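Local coordinates for conserved lipoprotein, putative (Clostridium novyi, PDB 4L1N) that is of unknown function, a putative lipoprotein of the DUF4652 family, which is grouped with the beta-propellers, at residues Ile185-Asp190 and Glu195-Thr200; Thr67-Ser72 and Ser78-Gly83; Lys50-Lys55 and Tyr149-Glu154. All blocks are in the same frame, centred on the assembly; numbering follows the deposited sequence.

Overall arrangement
The three contacts belong to two antiparallel sheets of a chain without helices, about half of it strand. Interactions 2 and 3 lie in the larger sheet, their centres about 15 Å apart and their nearest atoms about 6 Å apart. Interaction 2 joins neighbours at the sheet's edge, whereas interaction 3 spans an intervening strand, and in sequence the hairpin of interaction 2 falls within the long loop closed by interaction 3. Interaction 1 comes later in the chain, in the separate three-stranded sheet, across the centre of the molecule from the other two: its centre is about 27 Å from that of interaction 2 and about 29 Å from that of interaction 3. No ligand or active site is known to link them.

Interaction 1 (Ile185-Asp190 and Glu195-Thr200); sequences ILVYED and ESHEET
Ile185 to Tyr188 pair antiparallel with Ser196 to Glu199, the short strand axes 4.6 Å apart at closest approach, with Ile185-Glu199 and Val187-His197 as hydrogen-bonded pairs alternating with the non-hydrogen-bonded pairs Leu186-Glu198 and Tyr188-Ser196. The ladder runs one step past the strand, where Glu189 N donates to Glu195 O at 3.0 Å.

On the face carrying Val187 and His197, the imidazole is held at both nitrogens. His197 ND1 donates a hydrogen bond to Glu189 OE2 at 2.7 Å, nearly straight, in the ring plane and on the syn lone pair of a carboxylate turned almost coplanar with the ring. His197 NE2 reaches Glu199 OE2 at 3.1 Å, but that oxygen is met from above its carboxylate plane. Together the two bonds fix the rotation of the ring. With CG between the backbone N and the carbonyl carbon (chi1 78°), the ring lies alongside Val187, whose CB packs over one face in a CH-pi contact, 3.9 Å from the centroid.

This is a beta hairpin, the second and third strands of a three-stranded antiparallel sheet; strand 169-177 flanks Leu186 and Tyr188 on the other side. On the opposite face Leu186 CD1 touches Ser196 OG at 3.3 Å, and the Tyr188 ring meets Ser196 CB obliquely, CD1 to CB 3.8 Å. At the turn, Glu189 and Glu195 run their aliphatic CG atoms together at 3.6 Å.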
ATOM      1  N   ILE A 185      14.211   0.822  -1.315  1.00 36.54           N
ATOM      2  CA  ILE A 185      14.333   1.536  -0.057  1.00 34.64           C
ATOM      3  C   ILE A 185      14.985   2.879  -0.345  1.00 38.78           C
ATOM      4  O   ILE A 185      15.930   2.928  -1.110  1.00 41.07           O
ATOM      5  CB  ILE A 185      15.142   0.664   0.961  1.00 35.48           C
ATOM      6  CG1 ILE A 185      14.501  -0.705   1.108  1.00 35.11           C
ATOM      7  CG2 ILE A 185      15.301   1.343   2.329  1.00 34.06           C
ATOM      8  CD1 ILE A 185      15.395  -1.750   1.249  1.00 37.64           C
ATOM      9  N   LEU A 186      14.468   3.955   0.230  1.00 34.71           N
ATOM     10  CA  LEU A 186      15.068   5.284   0.168  1.00 35.50           C
ATOM     11  C   LEU A 186      15.798   5.525   1.516  1.00 40.72           C
ATOM     12  O   LEU A 186      15.161   5.577   2.589  1.00 39.38           O
ATOM     13  CB  LEU A 186      14.010   6.359  -0.123  1.00 36.48           C
ATOM     14  CG  LEU A 186      14.446   7.839   0.009  1.00 40.62           C
ATOM     15  CD1 LEU A 186      15.189   8.309  -1.220  1.00 39.87           C
ATOM     16  CD2 LEU A 186      13.239   8.752   0.307  1.00 37.89           C
ATOM     17  N   VAL A 187      17.139   5.574   1.462  1.00 36.30           N
ATOM     18  CA  VAL A 187      17.960   5.787   2.650  1.00 35.14           C
ATOM     19  C   VAL A 187      18.419   7.242   2.760  1.00 40.62           C
ATOM     20  O   VAL A 187      19.036   7.747   1.845  1.00 39.56           O
ATOM     21  CB  VAL A 187      19.169   4.858   2.694  1.00 37.93           C
ATOM     22  CG1 VAL A 187      19.806   4.888   4.073  1.00 38.24           C
ATOM     23  CG2 VAL A 187      18.790   3.438   2.294  1.00 37.40           C
ATOM     24  N   TYR A 188      18.098   7.907   3.883  1.00 39.05           N
ATOM     25  CA  TYR A 188      18.561   9.243   4.220  1.00 39.02           C
ATOM     26  C   TYR A 188      19.845   9.063   5.032  1.00 47.63           C
ATOM     27  O   TYR A 188      19.930   8.136   5.835  1.00 49.20           O
ATOM     28  CB  TYR A 188      17.492  10.004   4.984  1.00 39.97           C
ATOM     29  CG  TYR A 188      16.331  10.494   4.135  1.00 42.07           C
ATOM     30  CD1 TYR A 188      16.462  11.619   3.313  1.00 43.89           C
ATOM     31  CD2 TYR A 188      15.070   9.914   4.244  1.00 42.74           C
ATOM     32  CE1 TYR A 188      15.378  12.124   2.595  1.00 43.24           C
ATOM     33  CE2 TYR A 188      13.984  10.397   3.514  1.00 44.30           C
ATOM     34  CZ  TYR A 188      14.142  11.498   2.685  1.00 53.63           C
ATOM     35  OH  TYR A 188      13.047  11.969   1.985  1.00 54.29           O
ATOM     36  N   GLU A 189      20.877   9.864   4.758  1.00 46.91           N
ATOM     37  CA  GLU A 189      22.176   9.733   5.409  1.00 47.19           C
ATOM     38  C   GLU A 189      22.148  10.143   6.875  1.00 55.28           C
ATOM     39  O   GLU A 189      22.839   9.524   7.684  1.00 56.37           O
ATOM     40  CB  GLU A 189      23.257  10.525   4.658  1.00 48.88           C
ATOM     41  CG  GLU A 189      23.525  10.077   3.216  1.00 63.76           C
ATOM     42  CD  GLU A 189      23.665   8.602   2.856  1.00 82.88           C
ATOM     43  OE1 GLU A 189      24.413   7.877   3.551  1.00 76.88           O
ATOM     44  OE2 GLU A 189      23.055   8.182   1.845  1.00 69.89           O
ATOM     45  N   ASP A 190      21.361  11.172   7.222  1.00 54.45           N
ATOM     46  CA  ASP A 190      21.271  11.688   8.586  1.00 56.10           C
ATOM     47  C   ASP A 190      19.910  12.353   8.838  1.00 63.11           C
ATOM     48  O   ASP A 190      19.046  12.361   7.957  1.00 64.33           O
ATOM     49  CB  ASP A 190      22.421  12.666   8.881  1.00 59.07           C
ATOM     50  CG  ASP A 190      22.481  13.887   7.999  1.00 68.64           C
ATOM     51  OD1 ASP A 190      21.470  14.199   7.350  1.00 71.28           O
ATOM     52  OD2 ASP A 190      23.540  14.516   7.944  1.00 75.50           O
ATOM     53  N   GLU A 195      20.250  14.629   2.176  1.00 43.98           N
ATOM     54  CA  GLU A 195      20.986  13.719   1.322  1.00 41.87           C
ATOM     55  C   GLU A 195      20.437  12.346   1.499  1.00 46.75           C
ATOM     56  O   GLU A 195      20.299  11.882   2.638  1.00 47.18           O
ATOM     57  CB  GLU A 195      22.484  13.734   1.656  1.00 42.65           C
ATOM     58  CG  GLU A 195      23.311  12.785   0.797  1.00 42.08           C
ATOM     59  CD  GLU A 195      24.802  12.804   1.061  1.00 58.68           C
ATOM     60  OE1 GLU A 195      25.235  13.491   2.015  1.00 57.50           O
ATOM     61  OE2 GLU A 195      25.541  12.124   0.314  1.00 54.26           O
ATOM     62  N   SER A 196      20.157  11.683   0.372  1.00 42.65           N
ATOM     63  CA  SER A 196      19.641  10.331   0.364  1.00 41.00           C
ATOM     64  C   SER A 196      20.283   9.498  -0.742  1.00 45.34           C
ATOM     65  O   SER A 196      20.954  10.047  -1.622  1.00 47.36           O
ATOM     66  CB  SER A 196      18.123  10.374   0.178  1.00 44.64           C
ATOM     67  OG  SER A 196      17.731  10.479  -1.183  1.00 52.20           O
ATOM     68  N   HIS A 197      20.048   8.175  -0.709  1.00 39.64           N
ATOM     69  CA  HIS A 197      20.363   7.220  -1.769  1.00 38.21           C
ATOM     70  C   HIS A 197      19.248   6.142  -1.814  1.00 42.49           C
ATOM     71  O   HIS A 197      18.479   6.022  -0.881  1.00 41.29           O
ATOM     72  CB  HIS A 197      21.765   6.624  -1.641  1.00 37.56           C
ATOM     73  CG  HIS A 197      21.928   5.544  -0.614  1.00 39.54           C
ATOM     74  ND1 HIS A 197      22.446   5.814   0.632  1.00 41.35           N
ATOM     75  CD2 HIS A 197      21.754   4.205  -0.728  1.00 40.04           C
ATOM     76  CE1 HIS A 197      22.530   4.643   1.254  1.00 39.60           C
ATOM     77  NE2 HIS A 197      22.105   3.651   0.484  1.00 39.36           N
ATOM     78  N   GLU A 198      19.170   5.367  -2.893  1.00 40.82           N
ATOM     79  CA  GLU A 198      18.198   4.287  -3.035  1.00 39.30           C
ATOM     80  C   GLU A 198      18.901   2.920  -3.025  1.00 41.48           C
ATOM     81  O   GLU A 198      20.077   2.819  -3.375  1.00 41.95           O
ATOM     82  CB  GLU A 198      17.396   4.472  -4.322  1.00 41.22           C
ATOM     83  CG  GLU A 198      16.406   5.614  -4.209  1.00 50.69           C
ATOM     84  CD  GLU A 198      15.286   5.690  -5.233  1.00 73.79           C
ATOM     85  OE1 GLU A 198      15.050   4.696  -5.958  1.00 53.03           O
ATOM     86  OE2 GLU A 198      14.633   6.755  -5.298  1.00 77.59           O
ATOM     87  N   GLU A 199      18.184   1.881  -2.595  1.00 36.57           N
ATOM     88  CA  GLU A 199      18.639   0.481  -2.563  1.00 34.86           C
ATOM     89  C   GLU A 199      17.600  -0.425  -3.199  1.00 40.29           C
ATOM     90  O   GLU A 199      16.429  -0.094  -3.166  1.00 41.71           O
ATOM     91  CB  GLU A 199      18.898   0.009  -1.111  1.00 34.44           C
ATOM     92  CG  GLU A 199      20.060   0.723  -0.448  1.00 38.17           C
ATOM     93  CD  GLU A 199      20.412   0.330   0.975  1.00 58.28           C
ATOM     94  OE1 GLU A 199      19.566  -0.292   1.661  1.00 56.04           O
ATOM     95  OE2 GLU A 199      21.517   0.717   1.428  1.00 48.01           O
ATOM     96  N   THR A 200      18.017  -1.564  -3.751  1.00 38.11           N
ATOM     97  CA  THR A 200      17.126  -2.631  -4.230  1.00 39.15           C
ATOM     98  C   THR A 200      17.456  -3.887  -3.446  1.00 43.70           C
ATOM     99  O   THR A 200      18.600  -4.328  -3.480  1.00 44.66           O
ATOM    100  CB  THR A 200      17.217  -2.896  -5.730  1.00 41.33           C
ATOM    101  OG1 THR A 200      17.248  -1.673  -6.467  1.00 49.17           O
ATOM    102  CG2 THR A 200      16.099  -3.747  -6.206  1.00 34.04           C
TER
HETATM  103  O   HOH W   1      21.054  15.158   5.163  1.00 58.55           O

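Interaction 2 (Thr67-Ser72 and Ser78-Gly83); sequences TKWKNS and SACIEG
Trp69 sets its indole over Cys80, with SG 3.8 Å from the centroid of the six-membered ring and only 3° off the ring normal, a sulfur-aromatic contact squarely over the face. Cys80 SG sits between its own backbone N and carbonyl carbon (chi1 73°), a rotation that carries the sulfur under the indole. Ser78 OG lies by the side chain as well, 3.4 Å from Trp69 CB and 3.5 Å from Trp69 CE3. That hydroxyl, swung away from its own backbone N (chi1 -159°), donates to Asn71 OD1 at 3.1 Å, approaching from above the plane of the amide instead of along a lone pair; the amide nitrogen, Asn71 ND2, is bonded to Asn75.

Thr67 grips Ile81 with two bonds. Its N donates to Ile81 O at 3.0 Å, and its OG1 accepts from Ile81 N at 3.1 Å, the hydroxyl standing in for a backbone carbonyl where the segment has left regular strand geometry. Regular pairing comes with Lys70 and Ala79, joined by Lys70 N to Ala79 O at 2.9 Å and Ala79 N to Lys70 O at 3.0 Å.

This beta hairpin forms one edge of the nine-stranded sheet. Strand 95-100 pairs with the far side of strand 77-82, bringing Tyr97 against Trp69 and Cys80 and Lys99 into a cation-pi contact with the indole, while Lys70 and Ala79 pack on strand 118-125, the sheet's other outermost strand.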
ATOM      1  N   THR A  67      -5.225   6.763  -7.809  1.00 68.77           N
ATOM      2  CA  THR A  67      -4.176   6.212  -8.671  1.00 68.02           C
ATOM      3  C   THR A  67      -4.875   5.310  -9.713  1.00 75.30           C
ATOM      4  O   THR A  67      -6.052   4.994  -9.544  1.00 76.26           O
ATOM      5  CB  THR A  67      -3.080   5.479  -7.860  1.00 70.87           C
ATOM      6  OG1 THR A  67      -3.583   4.273  -7.278  1.00 73.16           O
ATOM      7  CG2 THR A  67      -2.432   6.357  -6.798  1.00 65.46           C
ATOM      8  N   LYS A  68      -4.182   4.921 -10.795  1.00 73.71           N
ATOM      9  CA  LYS A  68      -4.783   4.076 -11.838  1.00 75.96           C
ATOM     10  C   LYS A  68      -5.107   2.672 -11.292  1.00 79.28           C
ATOM     11  O   LYS A  68      -4.420   2.187 -10.390  1.00 77.42           O
ATOM     12  CB  LYS A  68      -3.872   3.989 -13.081  1.00 79.54           C
ATOM     13  CG  LYS A  68      -3.903   5.245 -13.959  1.00 99.56           C
ATOM     14  CD  LYS A  68      -2.985   5.122 -15.178  1.00113.61           C
ATOM     15  CE  LYS A  68      -3.012   6.340 -16.077  1.00127.69           C
ATOM     16  NZ  LYS A  68      -2.192   7.454 -15.535  1.00134.18           N
ATOM     17  N   TRP A  69      -6.171   2.049 -11.814  1.00 77.55           N
ATOM     18  CA  TRP A  69      -6.619   0.725 -11.396  1.00 77.14           C
ATOM     19  C   TRP A  69      -5.643  -0.368 -11.827  1.00 80.34           C
ATOM     20  O   TRP A  69      -5.507  -0.631 -13.022  1.00 82.79           O
ATOM     21  CB  TRP A  69      -8.001   0.413 -11.978  1.00 79.13           C
ATOM     22  CG  TRP A  69      -9.162   1.115 -11.344  1.00 81.28           C
ATOM     23  CD1 TRP A  69      -9.915   2.108 -11.898  1.00 86.43           C
ATOM     24  CD2 TRP A  69      -9.821   0.746 -10.123  1.00 80.45           C
ATOM     25  NE1 TRP A  69     -10.977   2.413 -11.076  1.00 86.26           N
ATOM     26  CE2 TRP A  69     -10.943   1.593  -9.978  1.00 85.70           C
ATOM     27  CE3 TRP A  69      -9.555  -0.203  -9.118  1.00 79.84           C
ATOM     28  CZ2 TRP A  69     -11.773   1.549  -8.854  1.00 84.52           C
ATOM     29  CZ3 TRP A  69     -10.401  -0.268  -8.021  1.00 80.91           C
ATOM     30  CH2 TRP A  69     -11.489   0.603  -7.893  1.00 82.94           C
ATOM     31  N   LYS A  70      -4.960  -0.998 -10.862  1.00 73.24           N
ATOM     32  CA  LYS A  70      -4.058  -2.119 -11.114  1.00 71.63           C
ATOM     33  C   LYS A  70      -4.880  -3.380 -10.982  1.00 74.56           C
ATOM     34  O   LYS A  70      -5.435  -3.650  -9.913  1.00 72.44           O
ATOM     35  CB  LYS A  70      -2.872  -2.126 -10.131  1.00 71.96           C
ATOM     36  CG  LYS A  70      -1.591  -1.462 -10.618  1.00 86.08           C
ATOM     37  CD  LYS A  70      -0.609  -1.290  -9.443  1.00 88.18           C
ATOM     38  CE  LYS A  70       0.583  -0.429  -9.767  1.00 89.25           C
ATOM     39  NZ  LYS A  70       0.971   0.416  -8.610  1.00 92.47           N
ATOM     40  N   ASN A  71      -5.004  -4.126 -12.070  1.00 73.21           N
ATOM     41  CA  ASN A  71      -5.766  -5.365 -12.093  1.00 74.53           C
ATOM     42  C   ASN A  71      -5.012  -6.512 -11.445  1.00 78.50           C
ATOM     43  O   ASN A  71      -3.780  -6.544 -11.479  1.00 77.43           O
ATOM     44  CB  ASN A  71      -6.070  -5.730 -13.530  1.00 77.08           C
ATOM     45  CG  ASN A  71      -7.474  -5.449 -13.955  1.00 83.94           C
ATOM     46  OD1 ASN A  71      -7.999  -4.341 -13.799  1.00 74.51           O
ATOM     47  ND2 ASN A  71      -8.089  -6.450 -14.547  1.00 73.06           N
ATOM     48  N   SER A  72      -5.751  -7.480 -10.896  1.00 76.24           N
ATOM     49  CA  SER A  72      -5.188  -8.699 -10.328  1.00 75.99           C
ATOM     50  C   SER A  72      -4.636  -9.559 -11.482  1.00 83.19           C
ATOM     51  O   SER A  72      -5.062  -9.367 -12.630  1.00 85.80           O
ATOM     52  CB  SER A  72      -6.269  -9.443  -9.550  1.00 81.35           C
ATOM     53  OG  SER A  72      -5.791 -10.676  -9.045  1.00 95.66           O
ATOM     54  N   SER A  78      -9.495  -5.679  -9.062  1.00 69.40           N
ATOM     55  CA  SER A  78      -8.798  -4.447  -9.384  1.00 67.41           C
ATOM     56  C   SER A  78      -8.729  -3.580  -8.133  1.00 69.70           C
ATOM     57  O   SER A  78      -9.646  -3.614  -7.310  1.00 70.61           O
ATOM     58  CB  SER A  78      -9.473  -3.714 -10.532  1.00 72.47           C
ATOM     59  OG  SER A  78      -8.538  -2.834 -11.129  1.00 80.51           O
ATOM     60  N   ALA A  79      -7.624  -2.842  -7.968  1.00 63.62           N
ATOM     61  CA  ALA A  79      -7.385  -1.988  -6.812  1.00 61.05           C
ATOM     62  C   ALA A  79      -6.703  -0.672  -7.207  1.00 63.49           C
ATOM     63  O   ALA A  79      -6.076  -0.602  -8.264  1.00 63.82           O
ATOM     64  CB  ALA A  79      -6.536  -2.726  -5.791  1.00 59.68           C
ATOM     65  N   CYS A  80      -6.834   0.368  -6.344  1.00 57.80           N
ATOM     66  CA  CYS A  80      -6.237   1.705  -6.465  1.00 56.18           C
ATOM     67  C   CYS A  80      -6.261   2.403  -5.096  1.00 58.84           C
ATOM     68  O   CYS A  80      -6.883   1.882  -4.164  1.00 58.23           O
ATOM     69  CB  CYS A  80      -6.953   2.538  -7.530  1.00 58.61           C
ATOM     70  SG  CYS A  80      -8.601   3.132  -7.044  1.00 64.34           S
ATOM     71  N   ILE A  81      -5.596   3.582  -4.983  1.00 54.52           N
ATOM     72  CA  ILE A  81      -5.585   4.394  -3.761  1.00 53.42           C
ATOM     73  C   ILE A  81      -6.343   5.679  -4.064  1.00 61.70           C
ATOM     74  O   ILE A  81      -5.842   6.494  -4.842  1.00 62.25           O
ATOM     75  CB  ILE A  81      -4.156   4.690  -3.206  1.00 53.74           C
ATOM     76  CG1 ILE A  81      -3.371   3.414  -2.887  1.00 51.01           C
ATOM     77  CG2 ILE A  81      -4.215   5.628  -1.981  1.00 54.95           C
ATOM     78  CD1 ILE A  81      -1.939   3.566  -3.070  1.00 53.01           C
ATOM     79  N   GLU A  82      -7.532   5.863  -3.436  1.00 59.59           N
ATOM     80  CA  GLU A  82      -8.378   7.041  -3.577  1.00 61.63           C
ATOM     81  C   GLU A  82      -8.030   8.091  -2.517  1.00 67.25           C
ATOM     82  O   GLU A  82      -7.809   7.737  -1.361  1.00 66.38           O
ATOM     83  CB  GLU A  82      -9.870   6.633  -3.500  1.00 64.62           C
ATOM     84  CG  GLU A  82     -10.901   7.744  -3.267  1.00 74.50           C
ATOM     85  CD  GLU A  82     -11.125   8.811  -4.329  1.00 91.57           C
ATOM     86  OE1 GLU A  82     -10.366   8.839  -5.324  1.00 83.70           O
ATOM     87  OE2 GLU A  82     -12.056   9.635  -4.158  1.00 81.15           O
ATOM     88  N   GLY A  83      -7.977   9.360  -2.931  1.00 65.65           N
ATOM     89  CA  GLY A  83      -7.767  10.498  -2.040  1.00 65.65           C
ATOM     90  C   GLY A  83      -6.447  11.229  -2.086  1.00 68.60           C
ATOM     91  O   GLY A  83      -6.284  12.234  -1.383  1.00 68.34           O
TER

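Interaction 3 (Lys50-Lys55 and Tyr149-Glu154); sequences KMFLKK and YKVNIE
Met51, present as selenomethionine, lays its selenium over one face of the Tyr149 ring, SE 3.8 Å from the centroid and displaced toward the rim, the atoms CE1 and CZ lying beneath it; this is a Met-aromatic contact in which the two side chains cross at about a right angle. The methyl end, bent at chi3 (92°), turns toward the phenol, with Met51 CE 4.1 Å from Tyr149 OH. In the middle of the interface Phe52 meets Val151, again nearly at a right angle: Val151 CG1 approaches the ring obliquely, 3.6 Å from Phe52 CD1, and Phe52 CE1 lies 3.8 Å from Val151 CG2.

The charged contact is Lys54 with Glu154. Lys54 is extended throughout, with CG opposite its backbone N (chi1 -176°), and NZ makes a salt bridge to Glu154 OE2 at 2.7 Å, on the syn lone pair. Its aliphatic part lies against the same glutamate, CD 3.4 Å from Glu154 O, and Trp107 adds a cation-pi contact.

Within the second segment, Asn152 OD1 accepts from Glu154 N at 3.1 Å, an Asx turn that bends the chain as strand 147-152 ends.

The two segments run nearly parallel, 25° apart, without bonding to each other's backbone, because strand 157-160 lies between them and pairs with both. Met51-Tyr149 and Phe52-Val151 thus meet across this middle strand, where Ala158 touches Val151, whereas Lys54-Glu154 sits at the turn leading into it. This is i to i+2 strand packing in an antiparallel sheet; the family is placed in the beta-propeller clan.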
ATOM      1  N   LYS A  50      -5.291  -7.042  12.220  1.00 70.53           N
ATOM      2  CA  LYS A  50      -6.374  -6.383  11.488  1.00 68.39           C
ATOM      3  C   LYS A  50      -6.081  -4.874  11.424  1.00 68.59           C
ATOM      4  O   LYS A  50      -6.459  -4.107  12.325  1.00 69.24           O
ATOM      5  CB  LYS A  50      -7.716  -6.679  12.158  1.00 72.03           C
ATOM      6  CG  LYS A  50      -8.833  -6.907  11.172  1.00 75.26           C
ATOM      7  CD  LYS A  50      -9.816  -5.765  11.171  1.00 74.26           C
ATOM      8  CE  LYS A  50     -11.078  -6.176  10.468  1.00 71.46           C
ATOM      9  NZ  LYS A  50     -10.944  -6.103   8.995  1.00 72.37           N
HETATM   10  N   MSE A  51      -5.314  -4.479  10.395  1.00 60.84           N
HETATM   11  CA  MSE A  51      -4.881  -3.100  10.172  1.00 58.53           C
HETATM   12  C   MSE A  51      -5.891  -2.291   9.415  1.00 64.96           C
HETATM   13  O   MSE A  51      -5.931  -1.063   9.564  1.00 67.07           O
HETATM   14  CB  MSE A  51      -3.592  -3.077   9.379  1.00 57.93           C
HETATM   15  CG  MSE A  51      -2.352  -3.191  10.222  1.00 63.18           C
HETATM   16 SE   MSE A  51      -0.875  -2.679   9.101  0.75 66.76          SE
HETATM   17  CE  MSE A  51      -0.807  -0.771   9.520  1.00 63.68           C
ATOM     18  N   PHE A  52      -6.662  -2.975   8.552  1.00 59.33           N
ATOM     19  CA  PHE A  52      -7.641  -2.383   7.656  1.00 57.82           C
ATOM     20  C   PHE A  52      -9.056  -2.840   7.951  1.00 60.19           C
ATOM     21  O   PHE A  52      -9.287  -3.971   8.380  1.00 60.26           O
ATOM     22  CB  PHE A  52      -7.280  -2.726   6.203  1.00 58.44           C
ATOM     23  CG  PHE A  52      -6.028  -2.043   5.706  1.00 57.51           C
ATOM     24  CD1 PHE A  52      -4.778  -2.616   5.902  1.00 58.36           C
ATOM     25  CD2 PHE A  52      -6.100  -0.824   5.040  1.00 59.03           C
ATOM     26  CE1 PHE A  52      -3.628  -1.986   5.441  1.00 57.44           C
ATOM     27  CE2 PHE A  52      -4.947  -0.193   4.582  1.00 59.21           C
ATOM     28  CZ  PHE A  52      -3.725  -0.790   4.762  1.00 55.98           C
ATOM     29  N   LEU A  53     -10.003  -1.935   7.714  1.00 55.97           N
ATOM     30  CA  LEU A  53     -11.429  -2.138   7.906  1.00 56.07           C
ATOM     31  C   LEU A  53     -12.086  -2.249   6.539  1.00 60.40           C
ATOM     32  O   LEU A  53     -11.835  -1.400   5.677  1.00 60.67           O
ATOM     33  CB  LEU A  53     -12.032  -0.976   8.714  1.00 56.25           C
ATOM     34  CG  LEU A  53     -11.409  -0.634  10.069  1.00 58.48           C
ATOM     35  CD1 LEU A  53     -11.954   0.686  10.590  1.00 58.30           C
ATOM     36  CD2 LEU A  53     -11.647  -1.733  11.088  1.00 60.89           C
ATOM     37  N   LYS A  54     -12.872  -3.315   6.307  1.00 55.10           N
ATOM     38  CA  LYS A  54     -13.547  -3.466   5.024  1.00 54.18           C
ATOM     39  C   LYS A  54     -14.864  -2.677   5.086  1.00 61.94           C
ATOM     40  O   LYS A  54     -15.695  -2.936   5.964  1.00 64.82           O
ATOM     41  CB  LYS A  54     -13.769  -4.953   4.684  1.00 54.86           C
ATOM     42  CG  LYS A  54     -14.380  -5.145   3.312  1.00 54.51           C
ATOM     43  CD  LYS A  54     -14.890  -6.538   3.054  1.00 57.87           C
ATOM     44  CE  LYS A  54     -15.571  -6.566   1.703  1.00 72.10           C
ATOM     45  NZ  LYS A  54     -16.403  -7.786   1.488  1.00 90.83           N
ATOM     46  N   LYS A  55     -15.040  -1.692   4.190  1.00 57.68           N
ATOM     47  CA  LYS A  55     -16.263  -0.893   4.134  1.00 58.95           C
ATOM     48  C   LYS A  55     -16.882  -1.039   2.754  1.00 62.42           C
ATOM     49  O   LYS A  55     -16.305  -0.577   1.776  1.00 60.12           O
ATOM     50  CB  LYS A  55     -15.989   0.581   4.471  1.00 61.40           C
ATOM     51  CG  LYS A  55     -15.502   0.819   5.889  1.00 70.48           C
ATOM     52  CD  LYS A  55     -15.055   2.253   6.085  1.00 71.59           C
ATOM     53  CE  LYS A  55     -14.535   2.522   7.476  1.00 68.91           C
ATOM     54  NZ  LYS A  55     -15.609   2.464   8.493  1.00 72.89           N
ATOM     55  N   TYR A 149       3.795  -4.238   3.715  1.00 42.69           N
ATOM     56  CA  TYR A 149       2.889  -5.237   4.271  1.00 40.79           C
ATOM     57  C   TYR A 149       2.247  -6.069   3.186  1.00 44.60           C
ATOM     58  O   TYR A 149       2.102  -5.595   2.049  1.00 40.74           O
ATOM     59  CB  TYR A 149       1.761  -4.548   5.057  1.00 41.60           C
ATOM     60  CG  TYR A 149       2.179  -3.754   6.272  1.00 40.65           C
ATOM     61  CD1 TYR A 149       2.277  -4.356   7.525  1.00 41.73           C
ATOM     62  CD2 TYR A 149       2.445  -2.394   6.179  1.00 40.65           C
ATOM     63  CE1 TYR A 149       2.676  -3.628   8.648  1.00 40.27           C
ATOM     64  CE2 TYR A 149       2.826  -1.651   7.296  1.00 41.47           C
ATOM     65  CZ  TYR A 149       2.938  -2.270   8.529  1.00 48.28           C
ATOM     66  OH  TYR A 149       3.249  -1.504   9.628  1.00 46.51           O
ATOM     67  N   LYS A 150       1.769  -7.293   3.575  1.00 46.37           N
ATOM     68  CA  LYS A 150       0.940  -8.217   2.778  1.00 47.62           C
ATOM     69  C   LYS A 150      -0.449  -8.054   3.318  1.00 55.53           C
ATOM     70  O   LYS A 150      -0.672  -8.390   4.482  1.00 58.76           O
ATOM     71  CB  LYS A 150       1.432  -9.666   2.877  1.00 50.10           C
ATOM     72  CG  LYS A 150       0.639 -10.653   2.011  1.00 55.28           C
ATOM     73  CD  LYS A 150       1.210 -12.068   2.092  1.00 55.10           C
ATOM     74  CE  LYS A 150       0.427 -12.995   2.973  1.00 61.67           C
ATOM     75  NZ  LYS A 150       0.022 -14.225   2.239  1.00 78.62           N
ATOM     76  N   VAL A 151      -1.371  -7.466   2.540  1.00 51.74           N
ATOM     77  CA  VAL A 151      -2.728  -7.189   3.042  1.00 52.17           C
ATOM     78  C   VAL A 151      -3.809  -7.979   2.284  1.00 58.02           C
ATOM     79  O   VAL A 151      -3.927  -7.856   1.070  1.00 58.43           O
ATOM     80  CB  VAL A 151      -3.006  -5.664   2.987  1.00 54.66           C
ATOM     81  CG1 VAL A 151      -4.410  -5.329   3.493  1.00 54.97           C
ATOM     82  CG2 VAL A 151      -1.935  -4.879   3.758  1.00 52.55           C
ATOM     83  N   ASN A 152      -4.611  -8.763   3.021  1.00 56.33           N
ATOM     84  CA  ASN A 152      -5.731  -9.548   2.497  1.00 57.43           C
ATOM     85  C   ASN A 152      -6.855  -8.600   2.076  1.00 61.20           C
ATOM     86  O   ASN A 152      -7.374  -7.849   2.905  1.00 59.44           O
ATOM     87  CB  ASN A 152      -6.205 -10.538   3.544  1.00 58.25           C
ATOM     88  CG  ASN A 152      -7.127 -11.623   3.030  1.00 79.15           C
ATOM     89  OD1 ASN A 152      -8.164 -11.380   2.395  1.00 71.92           O
ATOM     90  ND2 ASN A 152      -6.793 -12.854   3.360  1.00 70.08           N
ATOM     91  N   ILE A 153      -7.204  -8.617   0.776  1.00 59.63           N
ATOM     92  CA  ILE A 153      -8.188  -7.706   0.174  1.00 60.20           C
ATOM     93  C   ILE A 153      -9.587  -7.890   0.754  1.00 68.59           C
ATOM     94  O   ILE A 153     -10.417  -6.986   0.616  1.00 70.44           O
ATOM     95  CB  ILE A 153      -8.222  -7.774  -1.382  1.00 63.13           C
ATOM     96  CG1 ILE A 153      -8.757  -9.109  -1.923  1.00 64.64           C
ATOM     97  CG2 ILE A 153      -6.884  -7.380  -1.984  1.00 61.17           C
ATOM     98  CD1 ILE A 153      -9.470  -8.998  -3.204  1.00 66.74           C
ATOM     99  N   GLU A 154      -9.839  -9.020   1.422  1.00 66.52           N
ATOM    100  CA  GLU A 154     -11.148  -9.318   1.989  1.00 68.33           C
ATOM    101  C   GLU A 154     -11.206  -9.057   3.500  1.00 72.97           C
ATOM    102  O   GLU A 154     -12.130  -8.385   3.946  1.00 75.20           O
ATOM    103  CB  GLU A 154     -11.531 -10.781   1.671  1.00 71.71           C
ATOM    104  CG  GLU A 154     -12.946 -11.190   2.044  1.00 83.59           C
ATOM    105  CD  GLU A 154     -14.051 -10.264   1.575  1.00 98.34           C
ATOM    106  OE1 GLU A 154     -14.183 -10.052   0.348  1.00 93.53           O
ATOM    107  OE2 GLU A 154     -14.784  -9.746   2.447  1.00 85.95           O
TER